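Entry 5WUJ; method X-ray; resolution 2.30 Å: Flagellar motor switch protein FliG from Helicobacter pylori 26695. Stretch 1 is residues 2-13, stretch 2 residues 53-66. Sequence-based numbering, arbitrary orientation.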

# COMPACT_ATOMS: atom_id res chain seq x y z
N LYS B 2 -5.79 -3.58 -18.99
CA LYS B 2 -4.85 -2.52 -19.26
C LYS B 2 -4.32 -2.00 -17.92
O LYS B 2 -3.16 -1.63 -17.81
N GLN B 3 -5.18 -1.97 -16.92
CA GLN B 3 -4.79 -1.52 -15.60
C GLN B 3 -3.77 -2.48 -15.05
O GLN B 3 -2.76 -2.09 -14.49
N LYS B 4 -4.04 -3.77 -15.21
CA LYS B 4 -3.14 -4.78 -14.75
C LYS B 4 -1.79 -4.59 -15.41
O LYS B 4 -0.76 -4.59 -14.75
N ALA B 5 -1.80 -4.44 -16.72
CA ALA B 5 -0.55 -4.23 -17.45
C ALA B 5 0.18 -3.01 -16.93
O ALA B 5 1.40 -3.03 -16.72
N GLN B 6 -0.56 -1.92 -16.70
CA GLN B 6 0.07 -0.71 -16.18
C GLN B 6 0.57 -0.92 -14.75
O GLN B 6 1.60 -0.35 -14.37
N LEU B 7 -0.11 -1.76 -13.96
CA LEU B 7 0.31 -1.99 -12.58
C LEU B 7 1.61 -2.78 -12.50
O LEU B 7 2.45 -2.52 -11.63
N ASP B 8 1.80 -3.76 -13.39
CA ASP B 8 2.99 -4.60 -13.33
C ASP B 8 4.23 -3.92 -13.89
O ASP B 8 5.33 -4.46 -13.73
N GLU B 9 4.09 -2.77 -14.53
CA GLU B 9 5.24 -2.04 -15.04
C GLU B 9 5.56 -0.80 -14.22
O GLU B 9 6.45 -0.03 -14.58
N LEU B 10 4.84 -0.59 -13.11
CA LEU B 10 5.22 0.46 -12.18
C LEU B 10 6.53 0.11 -11.49
O LEU B 10 6.70 -1.00 -10.99
N SER B 11 7.47 1.04 -11.48
CA SER B 11 8.64 0.81 -10.66
C SER B 11 8.25 0.88 -9.19
O SER B 11 7.16 1.34 -8.82
N MET B 12 9.15 0.40 -8.34
CA MET B 12 8.91 0.46 -6.91
C MET B 12 8.79 1.91 -6.44
O MET B 12 7.98 2.23 -5.56
N SER B 13 9.56 2.80 -7.06
CA SER B 13 9.48 4.23 -6.75
C SER B 13 8.13 4.81 -7.15
O SER B 13 7.58 5.67 -6.45
N THR B 53 -3.79 8.88 -10.76
CA THR B 53 -3.83 7.47 -11.13
C THR B 53 -5.20 6.87 -10.78
O THR B 53 -5.87 7.33 -9.85
N ASP B 54 -5.62 5.88 -11.57
CA ASP B 54 -6.84 5.13 -11.27
C ASP B 54 -6.85 4.68 -9.81
O ASP B 54 -5.83 4.25 -9.27
N LYS B 55 -8.02 4.79 -9.17
CA LYS B 55 -8.10 4.39 -7.77
C LYS B 55 -7.91 2.89 -7.60
O LYS B 55 -7.37 2.45 -6.58
N GLN B 56 -8.34 2.08 -8.59
CA GLN B 56 -8.17 0.63 -8.48
C GLN B 56 -6.69 0.24 -8.50
O GLN B 56 -6.27 -0.68 -7.79
N ILE B 57 -5.88 0.93 -9.30
CA ILE B 57 -4.44 0.69 -9.28
C ILE B 57 -3.85 1.13 -7.95
O ILE B 57 -2.99 0.44 -7.38
N GLY B 58 -4.29 2.27 -7.43
CA GLY B 58 -3.84 2.69 -6.11
C GLY B 58 -4.18 1.66 -5.04
O GLY B 58 -3.35 1.35 -4.18
N ALA B 59 -5.40 1.11 -5.11
CA ALA B 59 -5.84 0.12 -4.14
C ALA B 59 -4.99 -1.14 -4.22
O ALA B 59 -4.69 -1.76 -3.20
N ALA B 60 -4.64 -1.55 -5.44
CA ALA B 60 -3.75 -2.70 -5.62
C ALA B 60 -2.36 -2.41 -5.03
O ALA B 60 -1.72 -3.32 -4.48
N VAL B 61 -1.89 -1.16 -5.15
CA VAL B 61 -0.61 -0.79 -4.54
C VAL B 61 -0.70 -0.85 -3.02
O VAL B 61 0.20 -1.39 -2.35
N LEU B 62 -1.78 -0.32 -2.44
CA LEU B 62 -1.95 -0.39 -0.99
C LEU B 62 -1.98 -1.83 -0.51
O LEU B 62 -1.40 -2.16 0.53
N GLU B 63 -2.68 -2.70 -1.24
CA GLU B 63 -2.73 -4.10 -0.84
C GLU B 63 -1.34 -4.71 -0.86
O GLU B 63 -1.00 -5.55 -0.00
N GLU B 64 -0.52 -4.33 -1.84
CA GLU B 64 0.84 -4.83 -1.89
C GLU B 64 1.63 -4.38 -0.67
O GLU B 64 2.33 -5.18 -0.03
N PHE B 65 1.50 -3.10 -0.29
CA PHE B 65 2.23 -2.61 0.87
C PHE B 65 1.63 -3.12 2.18
O PHE B 65 2.38 -3.36 3.13
N PHE B 66 0.31 -3.32 2.22
CA PHE B 66 -0.31 -3.97 3.38
C PHE B 66 0.33 -5.32 3.65
O PHE B 66 0.66 -5.65 4.80

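A helix in the first stretch and one that begins at K55 and runs on past the second stretch cross at 46° with their axes 10.2 Å apart at closest approach, and side chains fill the space between them. The backbones come nearest at L7 and I57, their CA atoms 6.4 Å apart.

The side chain of L7 packs on A60 and V61. It points toward the second helix with chi1 t and chi2 p, a rotamer that sets CD2 3.9 Å from CB of A60 and CD1 4.2 Å from CG2 of V61. A60 offers only a methyl group to the leucine. I57 (m, t) leaves its CA sideways, but its end comes nearer: CD1 lies 4.1 Å from CB of Q3, while CG2 lies 4.1 Å from CD1 of L10. Its two branches thus serve different neighbours, CD1 lying by Q3 and Q6 and CG2 by L10. L10 (m, t), in the loop after the first helix, also brings CD1 within 4.3 Å of CG2 of V61 (chi1 t), so the leucine bridges residues one helical turn apart.

Farther along, M12 starts out sideways, and its flexible t, p, p chain carries the thioether to F65. SD is 4.0 Å from CZ of F65 and 5.2 Å from the ring centroid, an oblique sulfur-aromatic contact. The methyl CE of M12 also lies 4.3 Å from OE1 of E64.

Polar groups gather near the start of the second helix. Q3 (m, t) points toward it and donates a hydrogen bond from NE2 to OD2 of D54, 2.8 Å long and nearly straight at 165°; an amide suits this place because it can donate to a carboxylate without carrying charge. Q6, extended with chi1 and chi2 both t, places OE1 3.3 Å from CD1 of I57. Water 1 links the stretches: its O accepts a weak 3.3 Å hydrogen bond from NE2 of Q6 and one of 2.9 Å from N of D54.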

# COMPACT_ATOMS: atom_id res chain seq x y z
CB LYS B 2 -5.54 -1.40 -20.03
CG LYS B 2 -4.58 -0.41 -20.68
CD LYS B 2 -5.15 0.12 -21.98
CE LYS B 2 -4.15 1.04 -22.68
NZ LYS B 2 -4.83 2.10 -23.48
CB GLN B 3 -5.99 -1.47 -14.68
CG GLN B 3 -7.00 -0.41 -15.05
CD GLN B 3 -8.17 -0.36 -14.11
OE1 GLN B 3 -8.66 -1.39 -13.66
NE2 GLN B 3 -8.63 0.83 -13.80
CB LYS B 4 -3.68 -6.16 -15.08
CG LYS B 4 -3.04 -7.29 -14.30
CD LYS B 4 -1.88 -6.80 -13.46
CE LYS B 4 -1.22 -7.94 -12.72
NZ LYS B 4 -2.05 -8.42 -11.59
CB ALA B 5 -0.82 -4.09 -18.95
CB GLN B 6 -0.92 0.45 -16.27
CG GLN B 6 -0.34 1.80 -15.90
CD GLN B 6 -1.40 2.79 -15.46
OE1 GLN B 6 -2.57 2.68 -15.85
NE2 GLN B 6 -1.01 3.75 -14.62
CB LEU B 7 -0.79 -2.71 -11.80
CG LEU B 7 -0.37 -3.43 -10.51
CD1 LEU B 7 0.02 -2.43 -9.41
CD2 LEU B 7 -1.47 -4.36 -10.03
CB ASP B 8 2.76 -5.91 -14.06
CG ASP B 8 1.57 -6.67 -13.52
OD1 ASP B 8 1.30 -6.55 -12.30
OD2 ASP B 8 0.90 -7.37 -14.32
CB GLU B 9 5.01 -1.67 -16.51
CG GLU B 9 5.05 -2.87 -17.45
CD GLU B 9 6.41 -3.57 -17.48
OE1 GLU B 9 6.45 -4.79 -17.71
OE2 GLU B 9 7.43 -2.88 -17.26
CB LEU B 10 4.13 0.67 -11.13
CG LEU B 10 2.82 1.30 -11.56
CD1 LEU B 10 1.88 1.29 -10.37
CD2 LEU B 10 3.03 2.72 -12.08
CB SER B 11 9.72 1.84 -10.97
OG SER B 11 10.17 1.67 -12.29
CB MET B 12 10.03 -0.29 -6.18
CG MET B 12 9.91 -0.27 -4.67
SD MET B 12 8.31 -0.87 -4.08
CE MET B 12 8.50 -2.64 -4.22
CB SER B 13 10.64 4.97 -7.43
OG SER B 13 10.31 6.30 -7.78
CB THR B 53 -2.70 6.72 -10.41
OG1 THR B 53 -1.44 7.23 -10.87
CG2 THR B 53 -2.77 5.21 -10.65
CB ASP B 54 -6.94 3.89 -12.17
CG ASP B 54 -7.34 4.22 -13.60
OD1 ASP B 54 -7.60 5.41 -13.89
OD2 ASP B 54 -7.38 3.29 -14.43
CB LYS B 55 -9.42 4.84 -7.14
CG LYS B 55 -9.33 4.88 -5.61
CD LYS B 55 -10.69 4.93 -4.94
CE LYS B 55 -10.54 5.06 -3.42
NZ LYS B 55 -11.85 5.21 -2.71
CB GLN B 56 -8.93 -0.09 -9.60
CG GLN B 56 -10.42 0.25 -9.69
CD GLN B 56 -10.72 1.29 -10.77
OE1 GLN B 56 -10.47 2.49 -10.58
NE2 GLN B 56 -11.26 0.84 -11.89
CB ILE B 57 -3.76 1.39 -10.46
CG1 ILE B 57 -4.11 0.67 -11.78
CG2 ILE B 57 -2.24 1.51 -10.22
CD1 ILE B 57 -3.70 1.43 -13.02
CB ALA B 59 -7.31 -0.23 -4.37
CB ALA B 60 -3.65 -3.05 -7.10
CB VAL B 61 -0.17 0.61 -5.02
CG1 VAL B 61 1.03 1.16 -4.18
CG2 VAL B 61 0.24 0.56 -6.48
CB LEU B 62 -3.23 0.33 -0.57
CG LEU B 62 -3.24 1.82 -0.71
CD1 LEU B 62 -4.47 2.40 -0.02
CD2 LEU B 62 -1.93 2.42 -0.18
CB GLU B 63 -3.66 -4.88 -1.76
CG GLU B 63 -5.13 -4.66 -1.50
CD GLU B 63 -5.98 -5.77 -2.11
OE1 GLU B 63 -5.42 -6.59 -2.88
OE2 GLU B 63 -7.20 -5.83 -1.81
CB GLU B 64 1.50 -4.34 -3.19
CG GLU B 64 2.89 -4.88 -3.45
CD GLU B 64 3.40 -4.47 -4.83
OE1 GLU B 64 4.63 -4.34 -5.00
OE2 GLU B 64 2.57 -4.27 -5.76
CB PHE B 65 2.25 -1.09 0.86
CG PHE B 65 3.37 -0.54 0.04
CD1 PHE B 65 4.64 -0.45 0.56
CD2 PHE B 65 3.15 -0.16 -1.28
CE1 PHE B 65 5.69 0.04 -0.21
CE2 PHE B 65 4.19 0.34 -2.05
CZ PHE B 65 5.46 0.43 -1.52
CB PHE B 66 -1.82 -4.13 3.14
CG PHE B 66 -2.60 -4.49 4.36
CD1 PHE B 66 -2.64 -3.62 5.45
CD2 PHE B 66 -3.27 -5.69 4.43
CE1 PHE B 66 -3.36 -3.96 6.60
CE2 PHE B 66 -3.99 -6.05 5.57
CZ PHE B 66 -4.04 -5.18 6.66
O HOH W 1 -4.02 4.99 -13.83